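Local structure of aminotransferase class I and II (4EMY) at residues F21-K26 with F379-A384; A38-A43 with C392-E397; P127-D132 with K150-F155; N346-I351 with K401-L406; F358-T363 with G386-I391. The protein probably catalyses amino-group transfer with a pyridoxal 5'-phosphate cofactor, as a homodimeric class I aminotransferase. All coordinates share one frame; numbering follows the deposited sequence.

Contact 1: F21-K26 with F379-A384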
# COMPACT_ATOMS: atom_id res chain seq x y z
N PHE A 21 -14.06 -15.69 1.05
CA PHE A 21 -14.21 -15.60 -0.40
C PHE A 21 -15.23 -16.61 -0.93
O PHE A 21 -16.20 -16.23 -1.60
CB PHE A 21 -12.83 -15.83 -1.04
CG PHE A 21 -12.77 -15.58 -2.51
CD1 PHE A 21 -12.72 -14.28 -3.01
CD2 PHE A 21 -12.71 -16.64 -3.40
CE1 PHE A 21 -12.64 -14.05 -4.37
CE2 PHE A 21 -12.63 -16.42 -4.77
CZ PHE A 21 -12.59 -15.12 -5.25
N ASP A 22 -15.01 -17.88 -0.60
CA ASP A 22 -15.85 -18.98 -1.05
C ASP A 22 -17.30 -18.87 -0.57
O ASP A 22 -18.24 -18.97 -1.38
CB ASP A 22 -15.26 -20.32 -0.61
CG ASP A 22 -13.96 -20.64 -1.29
OD1 ASP A 22 -13.61 -19.97 -2.29
OD2 ASP A 22 -13.27 -21.58 -0.84
N ILE A 23 -17.48 -18.65 0.74
CA ILE A 23 -18.80 -18.44 1.33
C ILE A 23 -19.50 -17.32 0.58
O ILE A 23 -20.68 -17.43 0.25
CB ILE A 23 -18.72 -18.10 2.84
CG1 ILE A 23 -17.91 -19.14 3.65
CG2 ILE A 23 -20.11 -17.89 3.44
CD1 ILE A 23 -18.41 -20.58 3.58
N ASN A 24 -18.76 -16.26 0.30
CA ASN A 24 -19.31 -15.10 -0.38
C ASN A 24 -19.71 -15.36 -1.83
O ASN A 24 -20.73 -14.84 -2.30
CB ASN A 24 -18.34 -13.93 -0.30
CG ASN A 24 -19.00 -12.62 -0.63
OD1 ASN A 24 -19.86 -12.14 0.10
ND2 ASN A 24 -18.60 -12.03 -1.75
N ASN A 25 -18.90 -16.14 -2.54
CA ASN A 25 -19.27 -16.61 -3.88
C ASN A 25 -20.57 -17.41 -3.82
O ASN A 25 -21.50 -17.14 -4.59
CB ASN A 25 -18.14 -17.45 -4.50
CG ASN A 25 -17.00 -16.60 -5.05
OD1 ASN A 25 -17.20 -15.47 -5.50
ND2 ASN A 25 -15.80 -17.17 -5.05
N LYS A 26 -20.63 -18.37 -2.89
CA LYS A 26 -21.83 -19.19 -2.71
C LYS A 26 -23.11 -18.36 -2.52
O LYS A 26 -24.15 -18.68 -3.11
CB LYS A 26 -21.66 -20.15 -1.53
CG LYS A 26 -20.79 -21.36 -1.82
CD LYS A 26 -20.84 -22.31 -0.64
CE LYS A 26 -19.59 -23.18 -0.55
NZ LYS A 26 -19.62 -24.03 0.66
N PHE A 379 -25.84 -17.61 4.95
CA PHE A 379 -24.39 -17.61 4.88
C PHE A 379 -23.76 -16.78 5.99
O PHE A 379 -24.11 -15.62 6.19
CB PHE A 379 -23.94 -17.13 3.50
CG PHE A 379 -24.49 -17.96 2.38
CD1 PHE A 379 -25.68 -17.60 1.76
CD2 PHE A 379 -23.83 -19.11 1.97
CE1 PHE A 379 -26.19 -18.37 0.73
CE2 PHE A 379 -24.35 -19.89 0.95
CZ PHE A 379 -25.53 -19.52 0.33
N THR A 380 -22.85 -17.42 6.71
CA THR A 380 -22.11 -16.79 7.79
C THR A 380 -20.71 -17.36 7.80
O THR A 380 -20.44 -18.32 7.07
CB THR A 380 -22.78 -17.06 9.15
OG1 THR A 380 -23.08 -18.46 9.24
CG2 THR A 380 -24.07 -16.26 9.30
N ILE A 381 -19.81 -16.79 8.60
CA ILE A 381 -18.42 -17.26 8.66
C ILE A 381 -18.16 -18.10 9.91
O ILE A 381 -18.30 -17.60 11.03
CB ILE A 381 -17.41 -16.09 8.57
CG1 ILE A 381 -17.72 -15.16 7.39
CG2 ILE A 381 -15.98 -16.61 8.50
CD1 ILE A 381 -17.74 -15.81 6.02
N PRO A 382 -17.79 -19.38 9.72
CA PRO A 382 -17.47 -20.29 10.82
C PRO A 382 -16.03 -20.17 11.30
O PRO A 382 -15.14 -19.84 10.52
CB PRO A 382 -17.66 -21.66 10.18
CG PRO A 382 -17.29 -21.45 8.75
CD PRO A 382 -17.79 -20.07 8.42
N SER A 383 -15.81 -20.44 12.58
CA SER A 383 -14.47 -20.61 13.12
C SER A 383 -14.49 -21.60 14.28
O SER A 383 -15.57 -22.03 14.72
CB SER A 383 -13.88 -19.27 13.56
OG SER A 383 -14.60 -18.74 14.65
N ALA A 384 -13.31 -21.95 14.79
CA ALA A 384 -13.18 -22.87 15.91
C ALA A 384 -13.93 -22.35 17.13
O ALA A 384 -14.26 -23.11 18.04
CB ALA A 384 -11.72 -23.09 16.25
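The ammonium NZ of K26 forms a salt bridge with E374 OE1 of helix 366-375, while the root of the same side chain rests against F379, its CB 3.7 Å from F379 CE2. Beyond CB the extended lysine chain leads away from F379 to its charged partner. One helical turn earlier, I23 carries most of the contact. Its chi1 of -54° turns CG1 beside the backbone N and leaves CG2, anti to that nitrogen, against F379 CB. I23 CG2 is 3.9 Å from F379 CB and I23 CG2 is 3.7 Å from T380 O. I381 brings its terminal CD1 to 4.0 Å from I23 CB. The F379 ring, approached obliquely by I23 O and by K26, also packs on A27 and A30 of helix 19-34. The backbone of F379 is hydrogen-bonded to I40 and A42, and that of I381 to R388, so this surface belongs to the sheets of the domain. No hydrogen bond joins the two segments. Helix 19-34 is thus held here by apolar packing of I23 on F379 and I381, with the K26-E374 ion pair adding a polar tie to helix 366-375 at the exposed margin.

Contact 2: A38-A43 with C392-E397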
# COMPACT_ATOMS: atom_id res chain seq x y z
N ALA A 38 -34.92 -14.41 -0.94
CA ALA A 38 -34.78 -15.79 -0.52
C ALA A 38 -33.49 -16.04 0.29
O ALA A 38 -33.40 -17.01 1.04
CB ALA A 38 -34.84 -16.70 -1.73
N VAL A 39 -32.52 -15.15 0.15
CA VAL A 39 -31.18 -15.36 0.71
C VAL A 39 -30.86 -14.39 1.85
O VAL A 39 -31.28 -13.23 1.83
CB VAL A 39 -30.09 -15.24 -0.37
CG1 VAL A 39 -28.78 -15.86 0.10
CG2 VAL A 39 -30.54 -15.90 -1.67
N ILE A 40 -30.11 -14.87 2.85
CA ILE A 40 -29.63 -14.02 3.93
C ILE A 40 -28.10 -13.99 3.91
O ILE A 40 -27.43 -14.87 4.48
CB ILE A 40 -30.20 -14.48 5.30
CG1 ILE A 40 -31.72 -14.31 5.32
CG2 ILE A 40 -29.57 -13.69 6.45
CD1 ILE A 40 -32.42 -15.01 6.47
N ASN A 41 -27.55 -12.99 3.23
CA ASN A 41 -26.11 -12.85 3.03
C ASN A 41 -25.43 -12.10 4.18
O ASN A 41 -25.31 -10.87 4.15
CB ASN A 41 -25.83 -12.16 1.69
CG ASN A 41 -24.35 -12.15 1.32
OD1 ASN A 41 -23.49 -12.73 2.00
ND2 ASN A 41 -24.05 -11.48 0.21
N ALA A 42 -24.98 -12.85 5.18
CA ALA A 42 -24.42 -12.27 6.39
C ALA A 42 -22.95 -12.65 6.56
O ALA A 42 -22.50 -13.01 7.66
CB ALA A 42 -25.23 -12.72 7.59
N ALA A 43 -22.19 -12.52 5.48
CA ALA A 43 -20.83 -13.05 5.40
C ALA A 43 -19.73 -12.00 5.64
O ALA A 43 -18.92 -12.15 6.56
CB ALA A 43 -20.61 -13.76 4.07
N CYS A 392 -23.97 -6.07 9.50
CA CYS A 392 -23.85 -4.90 8.63
C CYS A 392 -24.41 -5.16 7.24
O CYS A 392 -24.77 -4.22 6.52
CB CYS A 392 -22.39 -4.51 8.51
SG CYS A 392 -21.36 -5.85 7.88
N GLY A 393 -24.47 -6.42 6.84
CA GLY A 393 -24.93 -6.78 5.50
C GLY A 393 -26.43 -7.02 5.37
O GLY A 393 -27.01 -6.76 4.31
N VAL A 394 -27.06 -7.52 6.43
CA VAL A 394 -28.46 -7.94 6.35
C VAL A 394 -29.40 -6.90 6.95
O VAL A 394 -29.07 -6.24 7.94
CB VAL A 394 -28.68 -9.36 6.94
CG1 VAL A 394 -27.40 -10.17 6.86
CG2 VAL A 394 -29.15 -9.32 8.38
N GLY A 395 -30.57 -6.75 6.32
CA GLY A 395 -31.56 -5.75 6.71
C GLY A 395 -32.40 -6.16 7.90
O GLY A 395 -32.70 -7.34 8.10
N GLU A 396 -32.79 -5.15 8.68
CA GLU A 396 -33.60 -5.31 9.90
C GLU A 396 -34.65 -6.42 9.84
O GLU A 396 -34.66 -7.31 10.69
CB GLU A 396 -34.24 -3.96 10.24
CG GLU A 396 -34.64 -3.77 11.69
CD GLU A 396 -34.64 -2.31 12.11
OE1 GLU A 396 -33.56 -1.77 12.41
OE2 GLU A 396 -35.73 -1.69 12.14
N GLU A 397 -35.53 -6.38 8.83
CA GLU A 397 -36.67 -7.30 8.75
C GLU A 397 -36.29 -8.79 8.59
O GLU A 397 -37.09 -9.66 8.91
CB GLU A 397 -37.67 -6.85 7.67
CG GLU A 397 -37.22 -7.06 6.22
CD GLU A 397 -36.49 -5.86 5.62
OE1 GLU A 397 -35.62 -5.24 6.30
OE2 GLU A 397 -36.78 -5.54 4.44
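V394 turns its CG1 beside the backbone N (chi1 -26°), toward A42, and I40 turns its CG1 the corresponding way (chi1 -64°), which leaves I40 CG2 as the branch facing V394. The single methyl V394 CG1 makes all the side-chain contacts between the segments. It meets A42 CB at 3.4 Å, stands 3.5 Å from the carbonyl oxygen N41 O, and reaches I40 CG2 at 4.2 Å. The methyl thus touches the alternate side chains I40 and A42 and the carbonyl oxygen of N41 between them. The backbones come nearest where G393 passes A42, their CA atoms 5.6 Å apart, but no hydrogen bond joins the two segments.

Polar backbone atoms of 38-43 are used on other neighbours: I40 pairs with N377 and F379, and A42 pairs with F379 and A390. V39 O accepts a hydrogen bond from K398 NZ, a tie to the chain just beyond V394. The N41 side chain packs on N24, A27 and N28 of helix 19-34, whereas I40 and V394 both lie against L402 of helix 399-411. The loop leading into that last helix is thereby fitted onto a short strand, 40-41, that runs parallel to strand 378-379. Such a joining of the N-terminal segment to C-terminal elements is typical of the small domain of fold-type I aminotransferases.

Contact 3: P127-D132 with K150-F155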
# COMPACT_ATOMS: atom_id res chain seq x y z
N PRO A 127 7.10 -11.46 20.60
CA PRO A 127 5.71 -11.88 20.62
C PRO A 127 4.70 -10.75 20.42
O PRO A 127 4.82 -9.69 21.03
CB PRO A 127 5.55 -12.44 22.03
CG PRO A 127 6.54 -11.70 22.86
CD PRO A 127 7.62 -11.20 21.95
N LEU A 128 3.73 -11.00 19.54
CA LEU A 128 2.52 -10.19 19.48
C LEU A 128 1.42 -10.91 20.25
O LEU A 128 0.92 -11.96 19.82
CB LEU A 128 2.09 -9.93 18.04
CG LEU A 128 0.90 -8.98 17.93
CD1 LEU A 128 1.33 -7.52 18.05
CD2 LEU A 128 0.14 -9.21 16.64
N ILE A 129 1.04 -10.36 21.39
CA ILE A 129 0.04 -10.98 22.24
C ILE A 129 -1.34 -10.40 21.92
O ILE A 129 -1.61 -9.22 22.20
CB ILE A 129 0.41 -10.84 23.73
CG1 ILE A 129 1.81 -11.42 23.96
CG2 ILE A 129 -0.61 -11.55 24.60
CD1 ILE A 129 2.68 -10.56 24.84
N CYS A 130 -2.18 -11.24 21.32
CA CYS A 130 -3.46 -10.83 20.77
C CYS A 130 -4.59 -11.69 21.30
O CYS A 130 -4.39 -12.87 21.63
CB CYS A 130 -3.44 -10.91 19.24
SG CYS A 130 -5.02 -10.50 18.46
N HIS A 131 -5.79 -11.10 21.36
CA HIS A 131 -6.96 -11.79 21.90
C HIS A 131 -7.38 -12.97 21.08
O HIS A 131 -7.26 -12.98 19.86
CB HIS A 131 -8.11 -10.81 22.12
CG HIS A 131 -8.15 -9.69 21.12
ND1 HIS A 131 -8.55 -9.86 19.85
CD2 HIS A 131 -7.82 -8.34 21.25
CE1 HIS A 131 -8.47 -8.69 19.20
NE2 HIS A 131 -8.02 -7.76 20.06
N ASP A 132 -7.88 -13.98 21.80
CA ASP A 132 -8.35 -15.28 21.30
C ASP A 132 -9.19 -15.26 20.03
O ASP A 132 -9.07 -16.15 19.18
CB ASP A 132 -9.20 -15.93 22.40
CG ASP A 132 -8.76 -17.32 22.72
OD1 ASP A 132 -7.75 -17.77 22.13
OD2 ASP A 132 -9.42 -17.97 23.56
N LYS A 150 0.88 -14.82 19.33
CA LYS A 150 0.60 -15.44 20.62
C LYS A 150 -0.80 -15.04 21.11
O LYS A 150 -1.12 -13.85 21.18
CB LYS A 150 1.67 -14.99 21.62
CG LYS A 150 2.04 -15.98 22.69
CD LYS A 150 3.41 -15.62 23.26
CE LYS A 150 3.74 -16.38 24.55
NZ LYS A 150 3.01 -15.86 25.74
N THR A 151 -1.64 -16.03 21.44
CA THR A 151 -3.02 -15.77 21.85
C THR A 151 -3.29 -15.97 23.34
O THR A 151 -2.63 -16.79 24.00
CB THR A 151 -4.02 -16.67 21.09
OG1 THR A 151 -3.61 -18.04 21.18
CG2 THR A 151 -4.13 -16.26 19.63
N PHE A 152 -4.27 -15.23 23.85
CA PHE A 152 -4.79 -15.42 25.20
C PHE A 152 -6.32 -15.46 25.16
O PHE A 152 -6.93 -14.85 24.27
CB PHE A 152 -4.29 -14.31 26.14
CG PHE A 152 -4.96 -12.98 25.92
CD1 PHE A 152 -6.08 -12.62 26.67
CD2 PHE A 152 -4.48 -12.08 24.98
CE1 PHE A 152 -6.71 -11.40 26.47
CE2 PHE A 152 -5.10 -10.86 24.78
CZ PHE A 152 -6.22 -10.52 25.53
N GLU A 153 -6.94 -16.15 26.12
CA GLU A 153 -8.40 -16.27 26.20
C GLU A 153 -9.07 -14.91 26.44
O GLU A 153 -9.02 -14.39 27.55
CB GLU A 153 -8.82 -17.26 27.29
CG GLU A 153 -8.46 -18.71 27.00
CD GLU A 153 -8.33 -19.55 28.27
OE1 GLU A 153 -7.18 -19.88 28.64
OE2 GLU A 153 -9.37 -19.87 28.89
N PHE A 154 -9.68 -14.37 25.39
CA PHE A 154 -10.37 -13.07 25.41
C PHE A 154 -11.30 -12.88 26.61
O PHE A 154 -11.15 -11.92 27.37
CB PHE A 154 -11.21 -12.93 24.12
CG PHE A 154 -11.39 -11.51 23.64
CD1 PHE A 154 -11.71 -11.26 22.32
CD2 PHE A 154 -11.24 -10.43 24.50
CE1 PHE A 154 -11.89 -9.97 21.85
CE2 PHE A 154 -11.41 -9.13 24.04
CZ PHE A 154 -11.74 -8.90 22.72
N PHE A 155 -12.26 -13.79 26.76
CA PHE A 155 -13.39 -13.59 27.67
C PHE A 155 -13.35 -14.47 28.91
O PHE A 155 -12.65 -15.48 28.96
CB PHE A 155 -14.71 -13.84 26.94
CG PHE A 155 -14.88 -13.03 25.68
CD1 PHE A 155 -15.15 -11.67 25.73
CD2 PHE A 155 -14.81 -13.64 24.44
CE1 PHE A 155 -15.31 -10.93 24.57
CE2 PHE A 155 -14.98 -12.91 23.27
CZ PHE A 155 -15.23 -11.56 23.34
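Strands 127-131 and 150-152 run parallel at 34° to each other, with I129 paired to K150, C130 to T151 and H131 to F152. They are the two strands of a beta-alpha-beta unit whose connection contains helix 137-145, and they form one margin of the mixed seven-stranded sheet of the cofactor-binding domain. The ladder alternates between the strands: K150 N donates to L128 O (2.9 Å), C130 N to K150 O (2.8 Å) and F152 N to C130 O (3.2 Å). Beyond it, a weak hydrogen bond from D132 N to F152 O carries the pairing one residue past the end of 127-131.

On the face with I129, K150 and H131, F152 has CG between its backbone N and carbonyl carbon (chi1 74°). Its ring turns back over the partner strand, CD2 lying 3.9 Å from I129 CG2 and CE2 close to the H131 backbone. This side of the sheet is covered by helix 163-176. D132 follows the strand end and sets its carboxylate beside E153, OD2 3.6 Å from E153 CG.

H131 and F154 lie side by side in an offset stack, their planes 15° apart. The imidazole is held at both nitrogens, NE2 receiving the backbone N-H of N185, a residue of the cofactor pocket, and ND1 meeting Y133 O. C130 SG lies above the opposite face of the imidazole, toward its rim. The F154 ring is itself covered on both faces: F155 CZ lies toward the rim of one, and H131 CB sits over the centre of the other, 3.7 Å from the centroid.

Contact 4: N346-I351 with K401-L406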
# COMPACT_ATOMS: atom_id res chain seq x y z
N ASN A 346 -35.26 -16.23 21.42
CA ASN A 346 -35.02 -17.56 20.85
C ASN A 346 -34.01 -18.37 21.67
O ASN A 346 -33.61 -19.47 21.28
CB ASN A 346 -34.59 -17.44 19.38
CG ASN A 346 -35.72 -16.97 18.47
OD1 ASN A 346 -36.76 -17.62 18.39
ND2 ASN A 346 -35.52 -15.86 17.79
N LYS A 347 -33.64 -17.81 22.83
CA LYS A 347 -32.69 -18.42 23.78
C LYS A 347 -31.34 -18.76 23.14
O LYS A 347 -30.87 -19.90 23.22
CB LYS A 347 -33.30 -19.66 24.46
CG LYS A 347 -34.63 -19.42 25.15
CD LYS A 347 -35.21 -20.72 25.68
CE LYS A 347 -36.52 -20.49 26.41
NZ LYS A 347 -36.37 -19.45 27.46
N LEU A 348 -30.73 -17.76 22.52
CA LEU A 348 -29.45 -17.92 21.82
C LEU A 348 -28.35 -17.14 22.52
O LEU A 348 -28.38 -15.91 22.56
CB LEU A 348 -29.60 -17.45 20.36
CG LEU A 348 -28.44 -17.64 19.38
CD1 LEU A 348 -28.01 -19.10 19.27
CD2 LEU A 348 -28.84 -17.09 18.01
N THR A 349 -27.39 -17.87 23.08
CA THR A 349 -26.24 -17.28 23.76
C THR A 349 -25.33 -16.60 22.75
O THR A 349 -24.89 -17.23 21.78
CB THR A 349 -25.47 -18.32 24.59
OG1 THR A 349 -26.30 -18.80 25.65
CG2 THR A 349 -24.21 -17.72 25.20
N MSE A 350 -25.07 -15.32 22.98
CA MSE A 350 -24.27 -14.50 22.08
C MSE A 350 -23.35 -13.60 22.89
O MSE A 350 -23.72 -13.13 23.96
CB MSE A 350 -25.17 -13.65 21.21
CG MSE A 350 -26.07 -12.70 21.99
SE MSE A 350 -26.78 -11.27 20.91
CE MSE A 350 -25.09 -10.48 20.31
N ILE A 351 -22.15 -13.37 22.36
CA ILE A 351 -21.20 -12.50 23.02
C ILE A 351 -21.81 -11.10 23.07
O ILE A 351 -22.29 -10.62 22.06
CB ILE A 351 -19.85 -12.49 22.27
CG1 ILE A 351 -19.24 -13.89 22.30
CG2 ILE A 351 -18.90 -11.46 22.89
CD1 ILE A 351 -17.99 -14.05 21.46
N LYS A 401 -35.75 -14.02 11.33
CA LYS A 401 -35.60 -15.31 10.66
C LYS A 401 -34.17 -15.83 10.85
O LYS A 401 -33.98 -16.96 11.30
CB LYS A 401 -35.97 -15.22 9.17
CG LYS A 401 -35.60 -16.43 8.32
CD LYS A 401 -36.62 -16.75 7.22
CE LYS A 401 -36.81 -15.64 6.18
NZ LYS A 401 -35.64 -15.38 5.29
N LEU A 402 -33.19 -14.98 10.53
CA LEU A 402 -31.77 -15.30 10.67
C LEU A 402 -31.44 -15.77 12.08
O LEU A 402 -30.61 -16.66 12.26
CB LEU A 402 -30.90 -14.10 10.28
CG LEU A 402 -29.42 -13.99 10.69
CD1 LEU A 402 -28.54 -15.12 10.15
CD2 LEU A 402 -28.86 -12.65 10.25
N VAL A 403 -32.08 -15.17 13.08
CA VAL A 403 -31.81 -15.54 14.47
C VAL A 403 -32.52 -16.83 14.85
O VAL A 403 -31.91 -17.72 15.45
CB VAL A 403 -32.16 -14.40 15.44
CG1 VAL A 403 -32.02 -14.87 16.88
CG2 VAL A 403 -31.26 -13.19 15.20
N GLN A 404 -33.81 -16.93 14.51
CA GLN A 404 -34.58 -18.15 14.76
C GLN A 404 -33.84 -19.36 14.19
O GLN A 404 -33.49 -20.28 14.93
CB GLN A 404 -35.99 -18.03 14.17
CG GLN A 404 -36.88 -16.97 14.82
CD GLN A 404 -38.08 -16.56 13.95
OE1 GLN A 404 -38.12 -16.83 12.74
NE2 GLN A 404 -39.06 -15.91 14.57
N ARG A 405 -33.56 -19.32 12.89
CA ARG A 405 -32.87 -20.41 12.20
C ARG A 405 -31.44 -20.64 12.71
O ARG A 405 -30.93 -21.76 12.65
CB ARG A 405 -32.85 -20.16 10.69
CG ARG A 405 -34.22 -20.18 10.03
CD ARG A 405 -34.65 -21.60 9.66
NE ARG A 405 -35.26 -22.30 10.78
CZ ARG A 405 -35.19 -23.62 10.97
NH1 ARG A 405 -35.77 -24.17 12.02
NH2 ARG A 405 -34.52 -24.38 10.11
N LEU A 406 -30.82 -19.57 13.21
CA LEU A 406 -29.51 -19.67 13.84
C LEU A 406 -29.62 -20.42 15.15
O LEU A 406 -28.81 -21.30 15.45
CB LEU A 406 -28.93 -18.28 14.08
CG LEU A 406 -27.44 -18.02 13.88
CD1 LEU A 406 -26.97 -18.49 12.51
CD2 LEU A 406 -27.17 -16.54 14.03
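N346 and L348 flank the C' residue K347 of the Schellman motif that ends helix 315-345; N346 meets V403 and Q404, and L348 meets V403 and L406, of helix 399-411. The positive phi of K347 redirects the chain at the helix end, leaving the two flanking side chains to make the contact.

N346 meets the helix with its carboxamide. ND2 is 3.5 Å from Q404 CG and 3.7 Å from V403 CG1, and OD1 is 3.6 Å from Q404 CG, so the flat group lies across the base of the glutamine side chain. The two amides do not pair: their planes stand 82° apart, and the Q404 chain runs on extended beyond CG, carrying its own amide away from N346. This is packing of a polar group on aliphatic carbon, with no hydrogen bond between the segments.

L348 supplies the apolar half. Its CG is anti to the backbone N (chi1 -174°), and the branch CD2 enters between two positions of the helix, 4.0 Å from V403 CG1 and 4.1 Å from L406 CB. The same interior continues to I361 of strand 359-362, which both L348 and L406 touch, and to F339 and A342 of helix 315-345, which V403 touches. A further polar tie lies near the C terminus, where K347 O accepts a hydrogen bond from N411 ND2. A Schellman-capped helix end thus packs against the C-terminal helix, on the helical side of the three-stranded antiparallel sheet.

Contact 5: F358-T363 with G386-I391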
# COMPACT_ATOMS: atom_id res chain seq x y z
N PHE A 358 -20.26 -6.95 13.28
CA PHE A 358 -20.58 -8.36 13.45
C PHE A 358 -21.10 -8.64 14.85
O PHE A 358 -20.63 -8.02 15.81
CB PHE A 358 -19.34 -9.22 13.22
CG PHE A 358 -18.54 -8.84 12.00
CD1 PHE A 358 -17.46 -7.96 12.12
CD2 PHE A 358 -18.85 -9.37 10.76
CE1 PHE A 358 -16.71 -7.61 11.01
CE2 PHE A 358 -18.10 -9.01 9.64
CZ PHE A 358 -17.03 -8.14 9.77
N THR A 359 -22.05 -9.56 14.94
CA THR A 359 -22.47 -10.16 16.20
C THR A 359 -21.97 -11.59 16.19
O THR A 359 -21.83 -12.19 15.12
CB THR A 359 -24.00 -10.19 16.35
OG1 THR A 359 -24.57 -10.84 15.21
CG2 THR A 359 -24.57 -8.79 16.48
N PHE A 360 -21.71 -12.16 17.36
CA PHE A 360 -21.07 -13.47 17.41
C PHE A 360 -21.80 -14.48 18.26
O PHE A 360 -22.09 -14.24 19.43
CB PHE A 360 -19.62 -13.34 17.87
CG PHE A 360 -18.74 -14.49 17.49
CD1 PHE A 360 -18.53 -15.55 18.37
CD2 PHE A 360 -18.11 -14.53 16.25
CE1 PHE A 360 -17.72 -16.61 18.03
CE2 PHE A 360 -17.29 -15.59 15.90
CZ PHE A 360 -17.10 -16.63 16.79
N ILE A 361 -22.08 -15.63 17.65
CA ILE A 361 -22.64 -16.77 18.35
C ILE A 361 -21.53 -17.78 18.66
O ILE A 361 -20.98 -18.40 17.76
CB ILE A 361 -23.79 -17.43 17.55
CG1 ILE A 361 -25.09 -16.65 17.74
CG2 ILE A 361 -24.05 -18.84 18.03
CD1 ILE A 361 -25.24 -15.43 16.85
N PRO A 362 -21.18 -17.91 19.95
CA PRO A 362 -20.20 -18.93 20.35
C PRO A 362 -20.77 -20.35 20.25
O PRO A 362 -21.93 -20.59 20.61
CB PRO A 362 -19.87 -18.56 21.80
CG PRO A 362 -21.05 -17.79 22.28
CD PRO A 362 -21.61 -17.08 21.08
N THR A 363 -19.95 -21.27 19.75
CA THR A 363 -20.31 -22.69 19.56
C THR A 363 -19.09 -23.50 19.13
O THR A 363 -18.13 -22.96 18.58
CB THR A 363 -21.44 -22.89 18.53
OG1 THR A 363 -21.55 -24.29 18.22
CG2 THR A 363 -21.16 -22.12 17.23
N GLY A 386 -16.81 -20.07 16.81
CA GLY A 386 -18.25 -19.98 16.54
C GLY A 386 -18.65 -19.41 15.20
O GLY A 386 -17.95 -19.57 14.20
N ILE A 387 -19.79 -18.73 15.19
CA ILE A 387 -20.34 -18.17 13.97
C ILE A 387 -20.32 -16.64 14.03
O ILE A 387 -20.79 -16.04 15.00
CB ILE A 387 -21.76 -18.69 13.72
CG1 ILE A 387 -21.72 -20.19 13.38
CG2 ILE A 387 -22.44 -17.92 12.60
CD1 ILE A 387 -23.04 -20.89 13.54
N ARG A 388 -19.78 -16.04 12.98
CA ARG A 388 -19.76 -14.59 12.86
C ARG A 388 -20.85 -14.12 11.90
O ARG A 388 -20.86 -14.48 10.72
CB ARG A 388 -18.39 -14.10 12.40
CG ARG A 388 -18.20 -12.61 12.56
CD ARG A 388 -16.95 -12.13 11.85
NE ARG A 388 -17.09 -12.17 10.39
CZ ARG A 388 -16.20 -11.66 9.55
NH1 ARG A 388 -15.11 -11.06 10.00
NH2 ARG A 388 -16.41 -11.74 8.24
N VAL A 389 -21.77 -13.32 12.43
CA VAL A 389 -22.93 -12.84 11.68
C VAL A 389 -22.67 -11.40 11.27
O VAL A 389 -22.64 -10.51 12.13
CB VAL A 389 -24.21 -12.93 12.52
CG1 VAL A 389 -25.43 -12.52 11.71
CG2 VAL A 389 -24.40 -14.34 13.06
N ALA A 390 -22.49 -11.17 9.98
CA ALA A 390 -22.18 -9.84 9.48
C ALA A 390 -23.43 -8.99 9.45
O ALA A 390 -24.04 -8.75 8.41
CB ALA A 390 -21.54 -9.90 8.10
N ILE A 391 -23.81 -8.52 10.63
CA ILE A 391 -25.06 -7.82 10.81
C ILE A 391 -25.13 -6.52 9.98
O ILE A 391 -26.20 -5.97 9.75
CB ILE A 391 -25.34 -7.60 12.31
CG1 ILE A 391 -26.84 -7.54 12.55
CG2 ILE A 391 -24.61 -6.38 12.86
CD1 ILE A 391 -27.20 -7.66 14.01
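R388 lays its guanidinium flat over the ring of F358, the planes 15° apart and CZ 3.8 Å from the ring centroid but off-centre, in a cation-pi stack. The arginine chain runs extended to CD and then bends at chi3 (71°), which turns NE over the ring beside F358 CD2. CD itself stands over the same face, a CH-pi contact. NH1 is hydrogen-bonded to N190 OD1, and NH2 to A43 O. N190 binds pyridoxal phosphate, so R388 stands behind the cofactor site as a second-shell residue and links it to the N-terminal segment.

Strands 359-362 and 386-389 are antiparallel, the two longer strands of the small-domain sheet. T359 and V389 exchange two hydrogen bonds, T359 N to V389 O (3.0 Å) and V389 N to T359 O (2.9 Å), and I361 and I387 do the same. F360, on the R388 side of the sheet, lies with one face over I387 O and reaches G386 N with CZ at 3.5 Å. On the other side, I361 CD1 meets V389 CG2 at 4.0 Å. That side packs against F339 of helix 315-345, L402 and L406 of helix 399-411 and, at I387, helix 366-375, while strand 381-382 continues the sheet beyond 386-389.

How the contacts relate
From the N terminus, contact 1 opens at helix 19-34 and contact 2 at strand 40-41, and both stay open for about 350 residues. Contact 3 closes a short local loop, nested inside both, in the large sheet. Contacts 4 and 5 open at 346-351 and 358-363. Then 379-384 closes contact 1, 386-391 contact 5, 392-397 contact 2 and 401-406 contact 4. Contact 1 therefore crosses contacts 2, 4 and 5, and contact 2 crosses contact 4, while contact 5 nests inside contacts 2 and 4. Together they tie the N-terminal segment into the C-terminal sheet and helices; F155 packing on I351 links contact 3 to contact 4.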